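Local coordinates for protein ribonuclease VapC (Klebsiella pneumoniae, PDB 7BY3) that probably acts as a magnesium-dependent endoribonuclease of the PIN-domain family, serving as the toxic half of a toxin-antitoxin pair, at residues B[84-90]-B[111-116]; B[36-40]-B[92-96]. All coordinates share one frame; numbering follows the deposited sequence.

Contact 1 of 2, residues B[84-90]-B[111-116]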
ATOM      1  N   TYR B  84      -1.423 -18.789  -4.418  1.00 39.85           N
ATOM      2  CA  TYR B  84      -0.734 -18.787  -5.706  1.00 39.73           C
ATOM      3  C   TYR B  84       0.792 -18.644  -5.662  1.00 40.40           C
ATOM      4  O   TYR B  84       1.429 -18.554  -6.712  1.00 40.27           O
ATOM      5  CB  TYR B  84      -1.338 -17.699  -6.588  1.00 38.18           C
ATOM      6  CG  TYR B  84      -2.771 -18.015  -6.932  1.00 38.83           C
ATOM      7  CD1 TYR B  84      -3.089 -19.179  -7.618  1.00 39.98           C
ATOM      8  CD2 TYR B  84      -3.806 -17.174  -6.551  1.00 37.30           C
ATOM      9  CE1 TYR B  84      -4.393 -19.491  -7.928  1.00 39.87           C
ATOM     10  CE2 TYR B  84      -5.117 -17.478  -6.859  1.00 38.83           C
ATOM     11  CZ  TYR B  84      -5.404 -18.638  -7.549  1.00 39.25           C
ATOM     12  OH  TYR B  84      -6.705 -18.951  -7.862  1.00 38.90           O
ATOM     13  N   LYS B  85       1.368 -18.613  -4.461  1.00 41.56           N
ATOM     14  CA  LYS B  85       2.814 -18.453  -4.291  1.00 42.34           C
ATOM     15  C   LYS B  85       3.300 -17.198  -4.999  1.00 40.92           C
ATOM     16  O   LYS B  85       4.220 -17.241  -5.814  1.00 42.86           O
ATOM     17  CB  LYS B  85       3.569 -19.676  -4.807  1.00 43.09           C
ATOM     18  CG  LYS B  85       3.106 -20.973  -4.188  1.00 43.98           C
ATOM     19  CD  LYS B  85       4.189 -22.025  -4.238  1.00 44.56           C
ATOM     20  CE  LYS B  85       3.596 -23.398  -4.008  1.00 42.70           C
ATOM     21  NZ  LYS B  85       4.337 -24.150  -2.965  1.00 46.72           N
ATOM     22  N   LEU B  86       2.682 -16.075  -4.662  1.00 39.39           N
ATOM     23  CA  LEU B  86       2.907 -14.826  -5.370  1.00 38.69           C
ATOM     24  C   LEU B  86       3.825 -13.909  -4.593  1.00 39.10           C
ATOM     25  O   LEU B  86       3.948 -14.020  -3.380  1.00 39.61           O
ATOM     26  CB  LEU B  86       1.588 -14.106  -5.647  1.00 36.34           C
ATOM     27  CG  LEU B  86       0.715 -14.635  -6.775  1.00 35.42           C
ATOM     28  CD1 LEU B  86      -0.657 -14.016  -6.655  1.00 32.38           C
ATOM     29  CD2 LEU B  86       1.342 -14.299  -8.116  1.00 36.65           C
ATOM     30  N   LYS B  87       4.538 -13.059  -5.317  1.00 41.34           N
ATOM     31  CA  LYS B  87       5.248 -11.950  -4.703  1.00 44.32           C
ATOM     32  C   LYS B  87       4.220 -10.984  -4.115  1.00 38.96           C
ATOM     33  O   LYS B  87       3.145 -10.830  -4.684  1.00 37.62           O
ATOM     34  CB  LYS B  87       6.121 -11.256  -5.737  1.00 46.67           C
ATOM     35  CG  LYS B  87       7.069 -12.188  -6.450  1.00 50.81           C
ATOM     36  CD  LYS B  87       8.104 -11.445  -7.300  1.00 49.72           C
ATOM     37  CE  LYS B  87       8.811 -12.321  -8.312  1.00 53.61           C
ATOM     38  NZ  LYS B  87       7.942 -12.854  -9.419  1.00 60.92           N
ATOM     39  N   LEU B  88       4.530 -10.360  -2.977  1.00 39.84           N
ATOM     40  CA  LEU B  88       3.551  -9.514  -2.270  1.00 37.22           C
ATOM     41  C   LEU B  88       2.910  -8.393  -3.110  1.00 33.43           C
ATOM     42  O   LEU B  88       1.694  -8.215  -3.053  1.00 32.24           O
ATOM     43  CB  LEU B  88       4.172  -8.888  -1.009  1.00 35.74           C
ATOM     44  CG  LEU B  88       3.223  -7.985  -0.201  1.00 33.42           C
ATOM     45  CD1 LEU B  88       1.976  -8.739   0.241  1.00 31.12           C
ATOM     46  CD2 LEU B  88       3.896  -7.324   1.002  1.00 33.97           C
ATOM     47  N   PRO B  89       3.707  -7.634  -3.886  1.00 35.04           N
ATOM     48  CA  PRO B  89       3.063  -6.609  -4.716  1.00 34.24           C
ATOM     49  C   PRO B  89       2.190  -7.216  -5.806  1.00 31.05           C
ATOM     50  O   PRO B  89       1.188  -6.613  -6.182  1.00 29.99           O
ATOM     51  CB  PRO B  89       4.246  -5.851  -5.320  1.00 38.61           C
ATOM     52  CG  PRO B  89       5.336  -6.816  -5.316  1.00 41.88           C
ATOM     53  CD  PRO B  89       5.165  -7.641  -4.084  1.00 41.41           C
ATOM     54  N   ASP B  90       2.574  -8.389  -6.304  1.00 33.47           N
ATOM     55  CA  ASP B  90       1.745  -9.132  -7.246  1.00 32.24           C
ATOM     56  C   ASP B  90       0.412  -9.481  -6.595  1.00 29.44           C
ATOM     57  O   ASP B  90      -0.646  -9.341  -7.207  1.00 27.81           O
ATOM     58  CB  ASP B  90       2.452 -10.412  -7.710  1.00 36.46           C
ATOM     59  CG  ASP B  90       3.400 -10.174  -8.872  1.00 41.52           C
ATOM     60  OD1 ASP B  90       3.252  -9.149  -9.569  1.00 49.15           O
ATOM     61  OD2 ASP B  90       4.292 -11.022  -9.090  1.00 43.94           O
ATOM     62  N   ASP B 111       4.059 -15.847 -13.398  1.00 45.74           N
ATOM     63  CA  ASP B 111       3.388 -15.788 -12.107  1.00 46.23           C
ATOM     64  C   ASP B 111       1.872 -16.015 -12.172  1.00 42.57           C
ATOM     65  O   ASP B 111       1.306 -16.665 -11.296  1.00 42.05           O
ATOM     66  CB  ASP B 111       3.675 -14.442 -11.434  1.00 49.48           C
ATOM     67  CG  ASP B 111       5.147 -14.259 -11.097  1.00 57.02           C
ATOM     68  OD1 ASP B 111       5.824 -15.269 -10.808  1.00 65.41           O
ATOM     69  OD2 ASP B 111       5.624 -13.104 -11.117  1.00 52.08           O
ATOM     70  N   PHE B 112       1.215 -15.460 -13.187  1.00 39.95           N
ATOM     71  CA  PHE B 112      -0.249 -15.384 -13.184  1.00 37.03           C
ATOM     72  C   PHE B 112      -1.042 -16.426 -13.982  1.00 37.11           C
ATOM     73  O   PHE B 112      -2.273 -16.394 -13.967  1.00 35.52           O
ATOM     74  CB  PHE B 112      -0.673 -13.994 -13.654  1.00 36.66           C
ATOM     75  CG  PHE B 112      -0.642 -12.963 -12.569  1.00 35.91           C
ATOM     76  CD1 PHE B 112      -1.606 -12.965 -11.577  1.00 34.45           C
ATOM     77  CD2 PHE B 112       0.351 -12.000 -12.533  1.00 36.68           C
ATOM     78  CE1 PHE B 112      -1.585 -12.026 -10.571  1.00 32.90           C
ATOM     79  CE2 PHE B 112       0.376 -11.054 -11.528  1.00 35.78           C
ATOM     80  CZ  PHE B 112      -0.594 -11.069 -10.545  1.00 33.71           C
ATOM     81  N   ALA B 113      -0.373 -17.339 -14.674  1.00 38.90           N
ATOM     82  CA  ALA B 113      -1.097 -18.341 -15.456  1.00 38.49           C
ATOM     83  C   ALA B 113      -1.838 -19.321 -14.547  1.00 39.12           C
ATOM     84  O   ALA B 113      -1.294 -19.788 -13.550  1.00 37.94           O
ATOM     85  CB  ALA B 113      -0.150 -19.086 -16.380  1.00 40.03           C
ATOM     86  N   GLY B 114      -3.081 -19.629 -14.899  1.00 39.09           N
ATOM     87  CA  GLY B 114      -3.900 -20.517 -14.095  1.00 40.01           C
ATOM     88  C   GLY B 114      -4.736 -19.760 -13.082  1.00 38.47           C
ATOM     89  O   GLY B 114      -5.565 -20.340 -12.384  1.00 39.24           O
ATOM     90  N   ILE B 115      -4.512 -18.452 -13.005  1.00 37.62           N
ATOM     91  CA  ILE B 115      -5.263 -17.595 -12.096  1.00 37.94           C
ATOM     92  C   ILE B 115      -6.439 -16.947 -12.816  1.00 37.88           C
ATOM     93  O   ILE B 115      -6.248 -16.219 -13.789  1.00 37.42           O
ATOM     94  CB  ILE B 115      -4.369 -16.500 -11.485  1.00 37.63           C
ATOM     95  CG1 ILE B 115      -3.204 -17.132 -10.719  1.00 38.39           C
ATOM     96  CG2 ILE B 115      -5.184 -15.592 -10.576  1.00 36.49           C
ATOM     97  CD1 ILE B 115      -2.256 -16.128 -10.099  1.00 36.86           C
ATOM     98  N   PRO B 116      -7.663 -17.217 -12.338  1.00 40.79           N
ATOM     99  CA  PRO B 116      -8.888 -16.688 -12.948  1.00 36.96           C
ATOM    100  C   PRO B 116      -8.943 -15.164 -12.927  1.00 35.84           C
ATOM    101  O   PRO B 116      -8.391 -14.538 -12.024  1.00 36.62           O
ATOM    102  CB  PRO B 116      -9.999 -17.283 -12.077  1.00 36.21           C
ATOM    103  CG  PRO B 116      -9.339 -17.603 -10.781  1.00 38.22           C
ATOM    104  CD  PRO B 116      -7.953 -18.028 -11.143  1.00 40.53           C
TER
HETATM  105  O   HOH W   1       6.000 -15.773  -8.049  1.00 51.19           O
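Ile115 carries its CG1 branch beside its own backbone N (chi1 -59°) and runs on extended to CD1, a course that lays the branch over the ring of Tyr84, while the aliphatic chain of Lys87 stays stretched until a bend at chi4 (67°) brings NZ to the carboxylate of Asp111. In the PIN domain these two pairs join the lead-in to helix 88-99 to the end of helix 109-112 and the turn that follows. Ile115 CG1 sits 3.8 Å from the centroid of the Tyr84 ring and nearly on the ring normal, a CH-pi contact over the face; the ring gives CG1 and CD1 a broad apolar surface to lie on, while the hydroxyl reaches on to Pro116. Pro116 CD lies oblique to the ring, 3.6 Å from Tyr84 OH.

Lys85, with positive phi, breaks the path after helix 71-83, and Leu86 can then reach inward. Its CD2 lies over one face of the Phe112 ring, 4.4 Å from CE1, and its CD1 is 4.3 Å from Ile115 CD1. Gly114 takes the positive-phi place in the type II turn from Phe112 to Ile115, where a side chain would press on the preceding carbonyl.

Lys87 NZ bridges to Asp111 OD2 at 2.9 Å, and Asn108 ND2 also binds that oxygen. Asp90, a predicted magnesium ligand, brings OD2 within 3.2 Å of Asp111 OD2, the carboxylate planes 60° apart. The lysine probably offsets this crowding of negative charge, and Asp90 OD1 has a salt bridge to a basic side chain of another protein's chain. A water donates both to Asp111 OD1, at 2.8 Å, and to Lys85 O, at 3.2 Å.

Contact 2 of 2, residues B[36-40]-B[92-96]; sequences ISLIT and IILAT
The backbone of 36-40 passes from the end of strand 35-37 into the first turn of helix 38-50 and comes nearest to 92-96 where the CA atoms of Ser37 and Ile93 stand 6.1 Å apart. Further along the contact, Ile39 CD1 sits in the crook between Ile92 CG2 and CD1, 3.6 Å from that CD1. The two side chains cross at about a right angle, and a beta-branched residue such as Ile92 suits this close apolar packing because it offers two branches to hold a methyl.

Ile93 faces Ser37 and Thr40, touching each with a different atom. Its CG1 packs on Ser37 CB at 4.0 Å, and its CD1 reaches Thr40 OG1 at 3.7 Å; that hydroxyl is hydrogen-bonded to Thr10, which satisfies it in a buried place.

Ser37 is the N-cap of helix 38-50. With OG anti to the backbone N (chi1 173°), the hydroxyl turns back toward the helix and accepts from Ile39 N at 3.1 Å. A water close to Ser37 OG donates to Thr96 OG1 at 2.8 Å. Thr96 OG1 itself donates a hydrogen bond to Ile92 O, 2.8 Å away and one turn earlier; Thr96 N reaches the same oxygen from the opposite face of the carbonyl plane. The water thus links the N-cap of helix 38-50 to helix 88-99.

Ile93 also packs against Asp9, a predicted magnesium ligand. A capped helix following a strand and held against helix 88-99 belongs to the alpha/beta core of the PIN domain, beside the predicted acidic metal site.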
ATOM      1  N   ILE B  36      -5.895   1.272 -11.939  1.00 27.01           N
ATOM      2  CA  ILE B  36      -4.587   0.800 -11.505  1.00 26.15           C
ATOM      3  C   ILE B  36      -4.507   0.863  -9.984  1.00 26.42           C
ATOM      4  O   ILE B  36      -5.223   1.634  -9.348  1.00 26.98           O
ATOM      5  CB  ILE B  36      -3.428   1.627 -12.104  1.00 26.64           C
ATOM      6  CG1 ILE B  36      -3.614   3.115 -11.806  1.00 26.21           C
ATOM      7  CG2 ILE B  36      -3.305   1.390 -13.600  1.00 28.32           C
ATOM      8  CD1 ILE B  36      -2.407   3.953 -12.153  1.00 25.53           C
ATOM      9  N   SER B  37      -3.645   0.036  -9.406  1.00 26.34           N
ATOM     10  CA  SER B  37      -3.380   0.088  -7.974  1.00 26.29           C
ATOM     11  C   SER B  37      -2.505   1.292  -7.639  1.00 27.05           C
ATOM     12  O   SER B  37      -1.857   1.858  -8.516  1.00 27.40           O
ATOM     13  CB  SER B  37      -2.709  -1.204  -7.502  1.00 25.98           C
ATOM     14  OG  SER B  37      -2.301  -1.104  -6.148  1.00 26.96           O
ATOM     15  N   LEU B  38      -2.503   1.690  -6.372  1.00 27.76           N
ATOM     16  CA  LEU B  38      -1.587   2.724  -5.901  1.00 28.16           C
ATOM     17  C   LEU B  38      -0.139   2.254  -6.040  1.00 28.20           C
ATOM     18  O   LEU B  38       0.769   3.058  -6.244  1.00 29.58           O
ATOM     19  CB  LEU B  38      -1.895   3.094  -4.447  1.00 29.22           C
ATOM     20  CG  LEU B  38      -1.298   4.395  -3.905  1.00 29.39           C
ATOM     21  CD1 LEU B  38      -1.519   5.555  -4.870  1.00 30.26           C
ATOM     22  CD2 LEU B  38      -1.882   4.712  -2.536  1.00 31.66           C
ATOM     23  N   ILE B  39       0.063   0.944  -5.928  1.00 27.13           N
ATOM     24  CA  ILE B  39       1.376   0.336  -6.121  1.00 27.66           C
ATOM     25  C   ILE B  39       1.908   0.630  -7.517  1.00 27.05           C
ATOM     26  O   ILE B  39       3.085   0.941  -7.693  1.00 28.19           O
ATOM     27  CB  ILE B  39       1.325  -1.189  -5.902  1.00 27.61           C
ATOM     28  CG1 ILE B  39       1.057  -1.500  -4.429  1.00 28.60           C
ATOM     29  CG2 ILE B  39       2.617  -1.847  -6.366  1.00 29.68           C
ATOM     30  CD1 ILE B  39       1.460  -2.889  -4.015  1.00 28.54           C
ATOM     31  N   THR B  40       1.025   0.538  -8.504  1.00 26.88           N
ATOM     32  CA  THR B  40       1.390   0.811  -9.887  1.00 28.45           C
ATOM     33  C   THR B  40       1.684   2.296 -10.092  1.00 27.52           C
ATOM     34  O   THR B  40       2.640   2.652 -10.777  1.00 28.15           O
ATOM     35  CB  THR B  40       0.282   0.357 -10.858  1.00 27.36           C
ATOM     36  OG1 THR B  40       0.181  -1.072 -10.829  1.00 28.54           O
ATOM     37  CG2 THR B  40       0.592   0.797 -12.276  1.00 27.79           C
ATOM     38  N   ILE B  92      -1.063  -7.999  -4.072  1.00 26.35           N
ATOM     39  CA  ILE B  92      -1.843  -6.805  -3.767  1.00 26.48           C
ATOM     40  C   ILE B  92      -2.596  -6.308  -4.999  1.00 26.05           C
ATOM     41  O   ILE B  92      -3.761  -5.918  -4.912  1.00 26.10           O
ATOM     42  CB  ILE B  92      -0.944  -5.681  -3.208  1.00 26.07           C
ATOM     43  CG1 ILE B  92      -0.360  -6.099  -1.857  1.00 25.74           C
ATOM     44  CG2 ILE B  92      -1.725  -4.389  -3.055  1.00 26.69           C
ATOM     45  CD1 ILE B  92       0.709  -5.171  -1.333  1.00 26.92           C
ATOM     46  N   ILE B  93      -1.932  -6.341  -6.149  1.00 25.29           N
ATOM     47  CA  ILE B  93      -2.551  -5.917  -7.399  1.00 25.71           C
ATOM     48  C   ILE B  93      -3.653  -6.897  -7.811  1.00 26.13           C
ATOM     49  O   ILE B  93      -4.699  -6.492  -8.318  1.00 27.21           O
ATOM     50  CB  ILE B  93      -1.497  -5.779  -8.520  1.00 25.89           C
ATOM     51  CG1 ILE B  93      -0.663  -4.517  -8.293  1.00 27.11           C
ATOM     52  CG2 ILE B  93      -2.155  -5.707  -9.885  1.00 27.41           C
ATOM     53  CD1 ILE B  93       0.511  -4.378  -9.227  1.00 30.17           C
ATOM     54  N   LEU B  94      -3.428  -8.184  -7.564  1.00 25.90           N
ATOM     55  CA  LEU B  94      -4.438  -9.199  -7.844  1.00 25.34           C
ATOM     56  C   LEU B  94      -5.603  -9.096  -6.861  1.00 25.45           C
ATOM     57  O   LEU B  94      -6.759  -9.291  -7.234  1.00 25.68           O
ATOM     58  CB  LEU B  94      -3.823 -10.600  -7.797  1.00 25.61           C
ATOM     59  CG  LEU B  94      -4.759 -11.767  -8.123  1.00 26.56           C
ATOM     60  CD1 LEU B  94      -5.422 -11.567  -9.478  1.00 27.67           C
ATOM     61  CD2 LEU B  94      -4.012 -13.090  -8.084  1.00 24.89           C
ATOM     62  N   ALA B  95      -5.294  -8.785  -5.605  1.00 25.77           N
ATOM     63  CA  ALA B  95      -6.319  -8.607  -4.579  1.00 26.14           C
ATOM     64  C   ALA B  95      -7.202  -7.408  -4.893  1.00 26.53           C
ATOM     65  O   ALA B  95      -8.414  -7.439  -4.680  1.00 27.69           O
ATOM     66  CB  ALA B  95      -5.679  -8.444  -3.212  1.00 26.25           C
ATOM     67  N   THR B  96      -6.578  -6.352  -5.399  1.00 27.10           N
ATOM     68  CA  THR B  96      -7.289  -5.143  -5.781  1.00 26.46           C
ATOM     69  C   THR B  96      -8.273  -5.427  -6.914  1.00 28.21           C
ATOM     70  O   THR B  96      -9.406  -4.943  -6.901  1.00 30.12           O
ATOM     71  CB  THR B  96      -6.301  -4.037  -6.207  1.00 26.05           C
ATOM     72  OG1 THR B  96      -5.487  -3.670  -5.087  1.00 25.95           O
ATOM     73  CG2 THR B  96      -7.044  -2.810  -6.705  1.00 27.24           C
TER
HETATM   74  O   HOH W   2      -4.243  -1.252  -4.658  1.00 27.21           O

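In the fold
From the N terminus the chain passes Asp9 and helices 10-17 and 21-28, then strand 35-37 and the start of helix 38-50, the early half of contact 2. Helix 54-61, strand 65-67 (the parallel partner of 35-37) and helix 71-83 precede 84-90, which opens contact 1. Residues 92-96 close the loop of contact 2; strand 103-105 and helix 109-112 lead to 111-116, which closes contact 1, so the two loops cross. Contact 2 ties the junction of strand 35-37 and helix 38-50 to helix 88-99, and contact 1 ties the start of that helix to the turn after helix 109-112. Leu94, packing on Leu86, Phe112 and Ile115, joins the two, as does Pro89 touching Ile39.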